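PDB 1NF2: phosphatase from Thermotoga maritima, which probably acts as a magnesium-dependent phosphatase of the haloacid dehalogenase (HAD) family. Local coordinates for residues V4-L9 with E207-F212; E19-D24 with N250-S255; R43-T48 with F60-Y65; T145-L150 with Y181-P186. All blocks are in the same frame, centred on the assembly; numbering follows the deposited sequence.

Interaction 1: residues V4-L9 with E207-F212. With MG (magnesium ion), chain F.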
# COMPACT_ATOMS: atom_id res chain seq x y z
N VAL A 4 -8.44 10.65 14.88
CA VAL A 4 -7.60 10.20 13.77
C VAL A 4 -8.28 9.00 13.12
O VAL A 4 -8.60 8.02 13.79
CB VAL A 4 -6.19 9.82 14.26
CG1 VAL A 4 -5.31 9.33 13.09
CG2 VAL A 4 -5.55 11.03 14.94
N PHE A 5 -8.51 9.09 11.82
CA PHE A 5 -9.21 8.06 11.08
C PHE A 5 -8.37 7.47 9.94
O PHE A 5 -8.09 8.15 8.95
CB PHE A 5 -10.52 8.67 10.55
CG PHE A 5 -11.37 9.27 11.65
CD1 PHE A 5 -12.21 8.47 12.42
CD2 PHE A 5 -11.28 10.63 11.95
CE1 PHE A 5 -12.94 9.00 13.49
CE2 PHE A 5 -12.01 11.17 13.02
CZ PHE A 5 -12.84 10.36 13.79
N VAL A 6 -7.96 6.22 10.09
CA VAL A 6 -7.13 5.56 9.08
C VAL A 6 -7.94 4.60 8.21
O VAL A 6 -8.65 3.73 8.71
CB VAL A 6 -5.97 4.80 9.77
CG1 VAL A 6 -5.04 4.20 8.71
CG2 VAL A 6 -5.21 5.76 10.69
N PHE A 7 -7.82 4.74 6.90
CA PHE A 7 -8.58 3.91 5.97
C PHE A 7 -7.72 3.22 4.91
O PHE A 7 -6.93 3.86 4.22
CB PHE A 7 -9.59 4.77 5.20
CG PHE A 7 -10.49 5.60 6.06
CD1 PHE A 7 -11.63 5.05 6.65
CD2 PHE A 7 -10.23 6.96 6.25
CE1 PHE A 7 -12.50 5.84 7.41
CE2 PHE A 7 -11.09 7.76 7.02
CZ PHE A 7 -12.23 7.20 7.60
N ASP A 8 -7.89 1.91 4.76
CA ASP A 8 -7.18 1.21 3.69
C ASP A 8 -8.07 1.58 2.50
O ASP A 8 -9.23 1.96 2.69
CB ASP A 8 -7.22 -0.31 3.92
CG ASP A 8 -6.40 -1.08 2.88
OD1 ASP A 8 -6.31 -2.33 3.00
OD2 ASP A 8 -5.86 -0.47 1.94
N LEU A 9 -7.53 1.51 1.29
CA LEU A 9 -8.31 1.84 0.09
C LEU A 9 -9.02 0.61 -0.46
O LEU A 9 -10.21 0.42 -0.22
CB LEU A 9 -7.40 2.45 -0.98
CG LEU A 9 -7.50 3.96 -1.21
CD1 LEU A 9 -7.62 4.69 0.11
CD2 LEU A 9 -6.29 4.45 -1.97
N GLU A 207 -5.29 5.77 21.67
CA GLU A 207 -6.69 5.88 22.07
C GLU A 207 -7.61 6.71 21.19
O GLU A 207 -8.82 6.52 21.21
CB GLU A 207 -6.80 6.41 23.50
CG GLU A 207 -6.75 5.34 24.58
CD GLU A 207 -7.30 5.84 25.92
OE1 GLU A 207 -6.77 6.85 26.44
OE2 GLU A 207 -8.26 5.22 26.44
N GLU A 208 -7.04 7.63 20.42
CA GLU A 208 -7.84 8.49 19.56
C GLU A 208 -7.79 8.08 18.08
O GLU A 208 -8.24 8.82 17.21
CB GLU A 208 -7.35 9.93 19.70
CG GLU A 208 -5.84 10.05 19.69
CD GLU A 208 -5.36 11.48 19.62
OE1 GLU A 208 -5.99 12.36 20.24
OE2 GLU A 208 -4.33 11.72 18.94
N ILE A 209 -7.27 6.88 17.81
CA ILE A 209 -7.14 6.40 16.44
C ILE A 209 -8.05 5.23 16.08
O ILE A 209 -8.15 4.27 16.84
CB ILE A 209 -5.70 5.94 16.15
CG1 ILE A 209 -4.72 7.08 16.47
CG2 ILE A 209 -5.56 5.53 14.69
CD1 ILE A 209 -3.27 6.72 16.22
N VAL A 210 -8.69 5.32 14.92
CA VAL A 210 -9.55 4.24 14.42
C VAL A 210 -8.97 3.80 13.07
O VAL A 210 -8.54 4.64 12.29
CB VAL A 210 -11.00 4.72 14.16
CG1 VAL A 210 -11.89 3.52 13.85
CG2 VAL A 210 -11.52 5.47 15.34
N VAL A 211 -8.96 2.50 12.81
CA VAL A 211 -8.47 1.99 11.53
C VAL A 211 -9.50 1.06 10.91
O VAL A 211 -10.12 0.25 11.60
CB VAL A 211 -7.13 1.19 11.68
CG1 VAL A 211 -6.03 2.10 12.18
CG2 VAL A 211 -7.30 0.04 12.64
N PHE A 212 -9.72 1.22 9.61
CA PHE A 212 -10.65 0.37 8.86
C PHE A 212 -9.78 -0.45 7.91
O PHE A 212 -8.93 0.10 7.21
CB PHE A 212 -11.62 1.22 8.02
CG PHE A 212 -12.65 1.97 8.82
CD1 PHE A 212 -13.97 1.52 8.88
CD2 PHE A 212 -12.32 3.14 9.48
CE1 PHE A 212 -14.94 2.23 9.60
CE2 PHE A 212 -13.28 3.85 10.20
CZ PHE A 212 -14.59 3.39 10.25
MG MG F . -7.00 -3.82 1.12

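Interaction 2: residues E19-D24 with N250-S255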
# COMPACT_ATOMS: atom_id res chain seq x y z
N GLU A 19 -14.13 2.56 -6.72
CA GLU A 19 -14.69 3.89 -6.54
C GLU A 19 -15.15 4.07 -5.10
O GLU A 19 -15.36 3.09 -4.37
CB GLU A 19 -15.84 4.12 -7.52
CG GLU A 19 -16.95 3.09 -7.41
CD GLU A 19 -17.80 2.99 -8.67
OE1 GLU A 19 -18.81 2.25 -8.66
OE2 GLU A 19 -17.46 3.65 -9.67
N ILE A 20 -15.27 5.32 -4.67
CA ILE A 20 -15.71 5.64 -3.32
C ILE A 20 -17.15 6.16 -3.39
O ILE A 20 -17.42 7.10 -4.12
CB ILE A 20 -14.83 6.75 -2.70
CG1 ILE A 20 -13.38 6.25 -2.59
CG2 ILE A 20 -15.37 7.16 -1.34
CD1 ILE A 20 -12.43 7.25 -2.01
N SER A 21 -18.06 5.54 -2.65
CA SER A 21 -19.46 5.97 -2.65
C SER A 21 -19.57 7.41 -2.16
O SER A 21 -18.72 7.89 -1.41
CB SER A 21 -20.30 5.06 -1.74
OG SER A 21 -20.01 5.30 -0.37
N GLU A 22 -20.62 8.10 -2.60
CA GLU A 22 -20.84 9.48 -2.18
C GLU A 22 -21.04 9.54 -0.67
O GLU A 22 -20.59 10.48 -0.01
CB GLU A 22 -22.08 10.07 -2.88
CG GLU A 22 -21.83 10.60 -4.27
CD GLU A 22 -20.92 11.82 -4.27
OE1 GLU A 22 -21.15 12.73 -3.44
OE2 GLU A 22 -19.99 11.87 -5.10
N LYS A 23 -21.72 8.55 -0.12
CA LYS A 23 -21.95 8.54 1.31
C LYS A 23 -20.61 8.57 2.06
O LYS A 23 -20.40 9.42 2.94
CB LYS A 23 -22.77 7.31 1.72
CG LYS A 23 -23.12 7.26 3.20
CD LYS A 23 -23.81 5.96 3.61
CE LYS A 23 -25.29 5.96 3.27
NZ LYS A 23 -25.55 6.24 1.84
N ASP A 24 -19.70 7.67 1.70
CA ASP A 24 -18.38 7.62 2.36
C ASP A 24 -17.61 8.91 2.10
O ASP A 24 -16.95 9.43 3.00
CB ASP A 24 -17.54 6.43 1.87
CG ASP A 24 -18.07 5.09 2.35
OD1 ASP A 24 -18.84 5.05 3.34
OD2 ASP A 24 -17.70 4.07 1.74
N ASN A 250 -18.55 -2.69 -0.79
CA ASN A 250 -19.41 -2.43 -1.95
C ASN A 250 -20.62 -1.62 -1.52
O ASN A 250 -21.29 -0.99 -2.34
CB ASN A 250 -19.85 -3.74 -2.58
CG ASN A 250 -18.73 -4.42 -3.32
OD1 ASN A 250 -18.60 -5.64 -3.32
ND2 ASN A 250 -17.90 -3.61 -3.98
N ASP A 251 -20.90 -1.66 -0.23
CA ASP A 251 -21.98 -0.87 0.30
C ASP A 251 -21.18 0.33 0.74
O ASP A 251 -20.30 0.81 0.00
CB ASP A 251 -22.61 -1.55 1.51
CG ASP A 251 -22.95 -3.00 1.24
OD1 ASP A 251 -23.72 -3.27 0.29
OD2 ASP A 251 -22.45 -3.88 1.98
N SER A 252 -21.45 0.82 1.93
CA SER A 252 -20.69 1.94 2.44
C SER A 252 -20.43 1.50 3.86
O SER A 252 -20.85 2.15 4.82
CB SER A 252 -21.52 3.23 2.39
OG SER A 252 -21.73 3.63 1.04
N GLY A 253 -19.75 0.36 3.95
CA GLY A 253 -19.41 -0.23 5.24
C GLY A 253 -18.73 0.77 6.14
O GLY A 253 -18.97 0.78 7.35
N VAL A 254 -17.88 1.61 5.56
CA VAL A 254 -17.16 2.62 6.32
C VAL A 254 -18.12 3.61 6.98
O VAL A 254 -18.04 3.83 8.19
CB VAL A 254 -16.19 3.41 5.41
CG1 VAL A 254 -15.52 4.52 6.21
CG2 VAL A 254 -15.15 2.47 4.83
N SER A 255 -19.03 4.19 6.19
CA SER A 255 -20.01 5.14 6.71
C SER A 255 -20.86 4.53 7.81
O SER A 255 -21.12 5.17 8.83
CB SER A 255 -20.95 5.62 5.59
OG SER A 255 -20.31 6.53 4.71
O HOH W 1 -16.92 1.44 2.59

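Interaction 3: residues R43-T48 with F60-Y65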
# COMPACT_ATOMS: atom_id res chain seq x y z
N ARG A 43 -0.75 0.44 -2.96
CA ARG A 43 -0.54 1.05 -4.27
C ARG A 43 0.56 2.11 -4.24
O ARG A 43 1.01 2.51 -3.17
CB ARG A 43 -1.85 1.66 -4.78
CG ARG A 43 -3.06 0.72 -4.65
CD ARG A 43 -4.35 1.33 -5.19
NE ARG A 43 -4.51 1.09 -6.62
CZ ARG A 43 -5.24 0.11 -7.14
NH1 ARG A 43 -5.89 -0.73 -6.36
NH2 ARG A 43 -5.31 -0.04 -8.46
N MET A 44 0.98 2.56 -5.42
CA MET A 44 2.01 3.59 -5.55
C MET A 44 1.56 4.87 -4.85
O MET A 44 0.37 5.05 -4.58
CB MET A 44 2.28 3.89 -7.04
CG MET A 44 2.78 2.71 -7.89
SD MET A 44 2.96 3.08 -9.67
CE MET A 44 4.14 4.27 -9.57
N LEU A 45 2.50 5.77 -4.54
CA LEU A 45 2.15 7.02 -3.87
C LEU A 45 1.28 7.88 -4.77
O LEU A 45 0.27 8.44 -4.34
CB LEU A 45 3.42 7.79 -3.50
CG LEU A 45 3.41 8.83 -2.36
CD1 LEU A 45 4.16 10.07 -2.84
CD2 LEU A 45 2.01 9.20 -1.92
N VAL A 46 1.68 8.01 -6.04
CA VAL A 46 0.93 8.81 -6.99
C VAL A 46 -0.49 8.30 -7.17
O VAL A 46 -1.43 9.09 -7.24
CB VAL A 46 1.61 8.85 -8.38
CG1 VAL A 46 2.77 9.82 -8.34
CG2 VAL A 46 2.08 7.46 -8.78
N SER A 47 -0.65 6.98 -7.25
CA SER A 47 -1.97 6.40 -7.42
C SER A 47 -2.86 6.74 -6.23
O SER A 47 -4.05 7.03 -6.38
CB SER A 47 -1.87 4.87 -7.56
OG SER A 47 -1.05 4.51 -8.65
N THR A 48 -2.26 6.70 -5.04
CA THR A 48 -2.99 6.99 -3.82
C THR A 48 -3.35 8.46 -3.71
O THR A 48 -4.49 8.80 -3.39
CB THR A 48 -2.17 6.54 -2.58
OG1 THR A 48 -1.77 5.17 -2.75
CG2 THR A 48 -2.99 6.68 -1.30
N PHE A 60 -3.83 14.09 1.88
CA PHE A 60 -3.85 13.85 3.32
C PHE A 60 -2.60 13.07 3.72
O PHE A 60 -1.84 12.62 2.85
CB PHE A 60 -5.06 12.99 3.69
CG PHE A 60 -6.39 13.59 3.30
CD1 PHE A 60 -7.16 14.26 4.25
CD2 PHE A 60 -6.87 13.47 2.01
CE1 PHE A 60 -8.39 14.80 3.90
CE2 PHE A 60 -8.10 14.01 1.65
CZ PHE A 60 -8.86 14.68 2.60
N PRO A 61 -2.36 12.93 5.03
CA PRO A 61 -1.19 12.16 5.45
C PRO A 61 -1.43 10.81 4.77
O PRO A 61 -2.54 10.28 4.82
CB PRO A 61 -1.35 12.10 6.97
CG PRO A 61 -1.94 13.46 7.28
CD PRO A 61 -2.98 13.63 6.18
N THR A 62 -0.41 10.27 4.12
CA THR A 62 -0.60 9.03 3.39
C THR A 62 0.46 7.94 3.58
O THR A 62 1.66 8.23 3.68
CB THR A 62 -0.73 9.35 1.88
OG1 THR A 62 -1.89 10.16 1.67
CG2 THR A 62 -0.84 8.07 1.04
N ILE A 63 -0.00 6.69 3.64
CA ILE A 63 0.88 5.54 3.76
C ILE A 63 0.69 4.80 2.43
O ILE A 63 -0.42 4.38 2.09
CB ILE A 63 0.48 4.61 4.94
CG1 ILE A 63 0.67 5.36 6.27
CG2 ILE A 63 1.34 3.35 4.94
CD1 ILE A 63 0.29 4.55 7.49
N ALA A 64 1.78 4.67 1.68
CA ALA A 64 1.77 4.03 0.37
C ALA A 64 2.76 2.85 0.30
O ALA A 64 3.54 2.64 1.23
CB ALA A 64 2.11 5.06 -0.70
N TYR A 65 2.73 2.09 -0.79
CA TYR A 65 3.62 0.95 -0.97
C TYR A 65 3.61 0.04 0.26
O TYR A 65 4.65 -0.49 0.67
CB TYR A 65 5.06 1.41 -1.23
CG TYR A 65 5.27 2.01 -2.60
CD1 TYR A 65 5.37 1.20 -3.73
CD2 TYR A 65 5.38 3.39 -2.77
CE1 TYR A 65 5.58 1.76 -5.00
CE2 TYR A 65 5.59 3.95 -4.02
CZ TYR A 65 5.69 3.13 -5.14
OH TYR A 65 5.92 3.70 -6.37

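Interaction 4: residues T145-L150 with Y181-P186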
# COMPACT_ATOMS: atom_id res chain seq x y z
N THR A 145 15.62 1.22 -5.53
CA THR A 145 14.25 0.95 -5.94
C THR A 145 13.38 0.63 -4.73
O THR A 145 13.86 0.07 -3.74
CB THR A 145 14.21 -0.23 -6.92
OG1 THR A 145 12.86 -0.47 -7.32
CG2 THR A 145 14.76 -1.48 -6.25
N THR A 146 12.10 0.99 -4.82
CA THR A 146 11.16 0.71 -3.74
C THR A 146 10.88 -0.78 -3.79
O THR A 146 10.75 -1.43 -2.76
CB THR A 146 9.84 1.49 -3.91
OG1 THR A 146 10.11 2.89 -3.98
CG2 THR A 146 8.90 1.21 -2.75
N LYS A 147 10.78 -1.32 -5.00
CA LYS A 147 10.56 -2.75 -5.15
C LYS A 147 10.74 -3.25 -6.57
O LYS A 147 10.72 -2.49 -7.54
CB LYS A 147 9.19 -3.17 -4.61
CG LYS A 147 8.00 -2.71 -5.40
CD LYS A 147 6.74 -3.32 -4.80
CE LYS A 147 5.47 -2.77 -5.43
NZ LYS A 147 4.27 -3.26 -4.70
N LEU A 148 10.93 -4.56 -6.68
CA LEU A 148 11.12 -5.22 -7.96
C LEU A 148 9.98 -6.19 -8.12
O LEU A 148 9.45 -6.69 -7.13
CB LEU A 148 12.46 -5.98 -7.97
CG LEU A 148 13.67 -5.06 -7.79
CD1 LEU A 148 14.94 -5.89 -7.57
CD2 LEU A 148 13.81 -4.17 -9.00
N LEU A 149 9.60 -6.44 -9.36
CA LEU A 149 8.51 -7.35 -9.62
C LEU A 149 8.83 -8.18 -10.85
O LEU A 149 9.25 -7.64 -11.87
CB LEU A 149 7.21 -6.57 -9.82
CG LEU A 149 5.92 -7.37 -9.97
CD1 LEU A 149 4.73 -6.47 -9.70
CD2 LEU A 149 5.84 -7.98 -11.36
N LEU A 150 8.65 -9.49 -10.74
CA LEU A 150 8.89 -10.38 -11.86
C LEU A 150 7.55 -10.91 -12.34
O LEU A 150 6.67 -11.21 -11.53
CB LEU A 150 9.78 -11.56 -11.45
CG LEU A 150 11.29 -11.32 -11.39
CD1 LEU A 150 11.62 -10.27 -10.34
CD2 LEU A 150 11.98 -12.64 -11.09
N TYR A 181 2.56 -12.80 -10.49
CA TYR A 181 3.35 -11.67 -10.00
C TYR A 181 4.20 -12.02 -8.78
O TYR A 181 3.68 -12.46 -7.75
CB TYR A 181 2.45 -10.47 -9.67
CG TYR A 181 1.54 -10.04 -10.80
CD1 TYR A 181 1.97 -10.05 -12.13
CD2 TYR A 181 0.23 -9.61 -10.54
CE1 TYR A 181 1.14 -9.65 -13.17
CE2 TYR A 181 -0.61 -9.20 -11.58
CZ TYR A 181 -0.15 -9.23 -12.89
OH TYR A 181 -0.97 -8.82 -13.91
N LEU A 182 5.51 -11.81 -8.91
CA LEU A 182 6.46 -12.09 -7.83
C LEU A 182 7.02 -10.73 -7.41
O LEU A 182 7.52 -9.98 -8.25
CB LEU A 182 7.61 -12.96 -8.35
CG LEU A 182 8.28 -13.97 -7.41
CD1 LEU A 182 9.61 -14.37 -8.02
CD2 LEU A 182 8.49 -13.38 -6.03
N GLU A 183 6.96 -10.44 -6.12
CA GLU A 183 7.45 -9.16 -5.62
C GLU A 183 8.63 -9.27 -4.68
O GLU A 183 8.71 -10.21 -3.89
CB GLU A 183 6.33 -8.41 -4.89
CG GLU A 183 5.15 -8.00 -5.75
CD GLU A 183 4.16 -7.12 -4.98
OE1 GLU A 183 4.57 -6.03 -4.51
OE2 GLU A 183 2.99 -7.52 -4.84
N ILE A 184 9.53 -8.30 -4.77
CA ILE A 184 10.70 -8.23 -3.90
C ILE A 184 10.62 -6.84 -3.27
O ILE A 184 10.67 -5.84 -3.99
CB ILE A 184 12.04 -8.33 -4.68
CG1 ILE A 184 12.17 -9.70 -5.34
CG2 ILE A 184 13.20 -8.13 -3.73
CD1 ILE A 184 11.37 -9.86 -6.57
N VAL A 185 10.51 -6.78 -1.95
CA VAL A 185 10.39 -5.50 -1.26
C VAL A 185 11.30 -5.37 -0.04
O VAL A 185 11.84 -6.36 0.47
CB VAL A 185 8.93 -5.27 -0.80
CG1 VAL A 185 8.00 -5.24 -2.02
CG2 VAL A 185 8.51 -6.38 0.18
N PRO A 186 11.48 -4.13 0.46
CA PRO A 186 12.34 -3.91 1.62
C PRO A 186 11.94 -4.86 2.74
O PRO A 186 10.76 -5.10 2.97
CB PRO A 186 12.10 -2.45 1.95
CG PRO A 186 11.90 -1.85 0.59
CD PRO A 186 10.94 -2.85 -0.03

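Interaction 1: residues V4-L9 with E207-F212
V6 is gripped by F212 and V210 of the neighbouring strand: its N gives a bond to V210 O at 2.8 Å, and its carbonyl takes one from F212 N. This is the parallel pairing of strands 4-8 and 209-212 in the Rossmann-like core of the HAD fold, where strand 4-8 leads into the metal-binding aspartate D8. V4 extends the ladder backward, its N bonded to E208 O and its O to V210 N; D8 N closes it forward on F212 O, a longer bond of 3.2 Å. V4, V6, I209 and V211 share one face. V6 and V211 lie side by side, CB of V6 3.6 Å from CG1 of V211, which stands anti to its own carbonyl carbon (chi1 -64°). I209 CG2 reaches obliquely to V6 CG2. L195 of helix 191-202 covers V6 and V211.

The other face bears F5, V210, F7 and F212. The F7 and F212 rings run the same way with planes 25° apart, yet are slid so far that they barely overlap; F7 CE1 meets F212 CD2 at 3.4 Å. V254 of helix 253-258 packs against both phenylalanines. Strand 36-40 pairs with the far edge of strand 4-8, so strand 4-8 is an interior strand. Past its N, D8 sets CG anti to the backbone N (chi1 -176°), and the end of the side chain leads away from 207-212. D10 and D214 complete the protein ligands of the magnesium ion, and K191 forms a salt bridge with D8 OD2. D8 OD1 binds the magnesium ion at 2.5 Å.

Interaction 2: residues E19-D24 with N250-S255
D24 and S255 bring the opening turns of helices 22-31 and 253-258 together, their CA atoms 5.3 Å apart, while S21 and S252 occupy the N-cap positions just before those helices. The D24 carboxylate carries the contact. Its OD1 accepts from S255 N at 3.0 Å, on the syn side but 34° out of the carboxylate plane; S255 OG also donates to OD1, though the modelled separation is too short to be trusted. The other oxygen, OD2, takes a bond from a water 2.9 Å away; that water in turn accepts from V254 N, so the carboxylate serves two successive amides of the first helical turn, one directly and one through water. Such a negative group at a helix N-terminus would probably be favoured by the helix dipole.

This junction joins two helices from far-separated parts of the HAD core, near the two ends of its sequence. S21 OG caps its own helix by accepting from D24 N at 3.2 Å, and it also shares a 2.8 Å hydrogen bond with S252 OG. Replacing D24 by an alanine would probably leave S255 N and the bridging water, and perhaps S255 OG, without their acceptor and weaken the hold between the helix starts. K23 touches S255 with its aliphatic part: CG, anti to the backbone N (chi1 -177°), comes 3.3 Å from S255 OG, and CD meets S255 CB. N27, one turn beyond K23 on the same helix, donates ND2 to S255 OG.

Interaction 3: residues R43-T48 with F60-Y65
Y65 lies against M44 and L45, where helix 45-55 begins, and its backbone N is tied to R43 O by a nearly straight hydrogen bond of 3.0 Å. Its CB starts off to one side; CG stands anti to the carbonyl carbon (chi1 -72°), and the ring beyond it comes in against the helix start. CD2 is 4.1 Å from L45 N, and CE2 comes closer to the same nitrogen. CE1 and CZ lie beneath M44 CA, which sits over one ring face in a CH-pi contact, 4.0 Å from the centroid. At the tip, OH touches M44 CG at 3.6 Å and also its CE, brought there by the bend at chi3 of the methionine; the hydroxyl itself is hydrogen-bonded to D108 OD1. The same carboxylate oxygen accepts from L45 N.

A64 directs its methyl group into the turn, meeting R43 O and L45 CA, each at 3.7 Å. Farther along, T48 and T62 slide past each other with their CG2 methyls touching; T62 OG1 is hydrogen-bonded to E52 OE1. T48 OG1 and T48 N approach M44 O from opposite faces of its carbonyl plane, the hydroxyl at 2.8 Å. These pieces belong to the beta-alpha-beta unit of strand 36-40, helix 45-55 and strand 62-64. The CB of R43 points away from strand 62-64, and its NH1 makes a salt bridge with D10 OD2, D10 being a magnesium ligand. One backbone bond and carbon packing thus seat the helix start on the strand end, and D108 OD1, bonded to both Y65 OH and L45 N, would probably hold the tyrosine ring from turning away.

Interaction 4: residues T145-L150 with Y181-P186
The Y181 ring has L149 CD2 as its neighbour across the strand pair, approaching obliquely at 4.5 Å from ring atom CD1, while Y122 meets the same ring edge-to-face. The second flat group, the E183 carboxylate, receives K147 NZ on the syn side of OE1, 33° out of its plane, in a salt bridge of 2.8 Å. K147 places CG between its backbone N and carbonyl carbon (chi1 70°) and runs extended beyond it, side by side with V185, whose CG1 lies 3.5 Å from K147 CB. Y105 adds a cation-pi contact to the lysine. An alanine in place of K147 would probably leave E183 OE1 without its positive mate and uncover part of V185 CG1.

L148 and I184 form one hydrogen-bonded pair, each N bonded to the other's O; L150 and L182 form the next, with L150 N 2.8 Å from L182 O. Between them, L149 and E183 are a non-hydrogen-bonded pair, and L149 CA sends a CA-H...O contact to L182 O at 3.1 Å. The face of L148, L150, L182 and I184 is apolar: L150 CD1 meets I184 CD1 at 3.8 Å. Helices 85-95 and 154-168 pack onto that face. At the other end, P186 CD touches T146 O. This is antiparallel pairing in a mixed sheet backed by helices, consistent with the alpha/beta cap domain that in related HAD phosphatases helps select the substrate.

How the interactions relate
Interactions 1 and 3 belong to the same mixed sheet of the HAD core, through strands 4-8, 209-213 and 62-64; their centres are about 15 Å apart, and L9 touches T48. Interaction 2 adjoins interaction 1 on the F7 and F212 face of the sheet, where V254 of helix 253-258 packs on both rings. Along the chain, the segments of interactions 1 and 2 alternate, bringing residues from near both ends together, while interactions 3 and 4 come in series within the chain spanned by both. Interaction 4 sits in the second sheet, centred about 27 Å from interaction 1, yet Y65 of interaction 3 meets T146 of interaction 4. That touch joins the core to the second sheet; R43, also of interaction 3, pairs with the magnesium ligand D10.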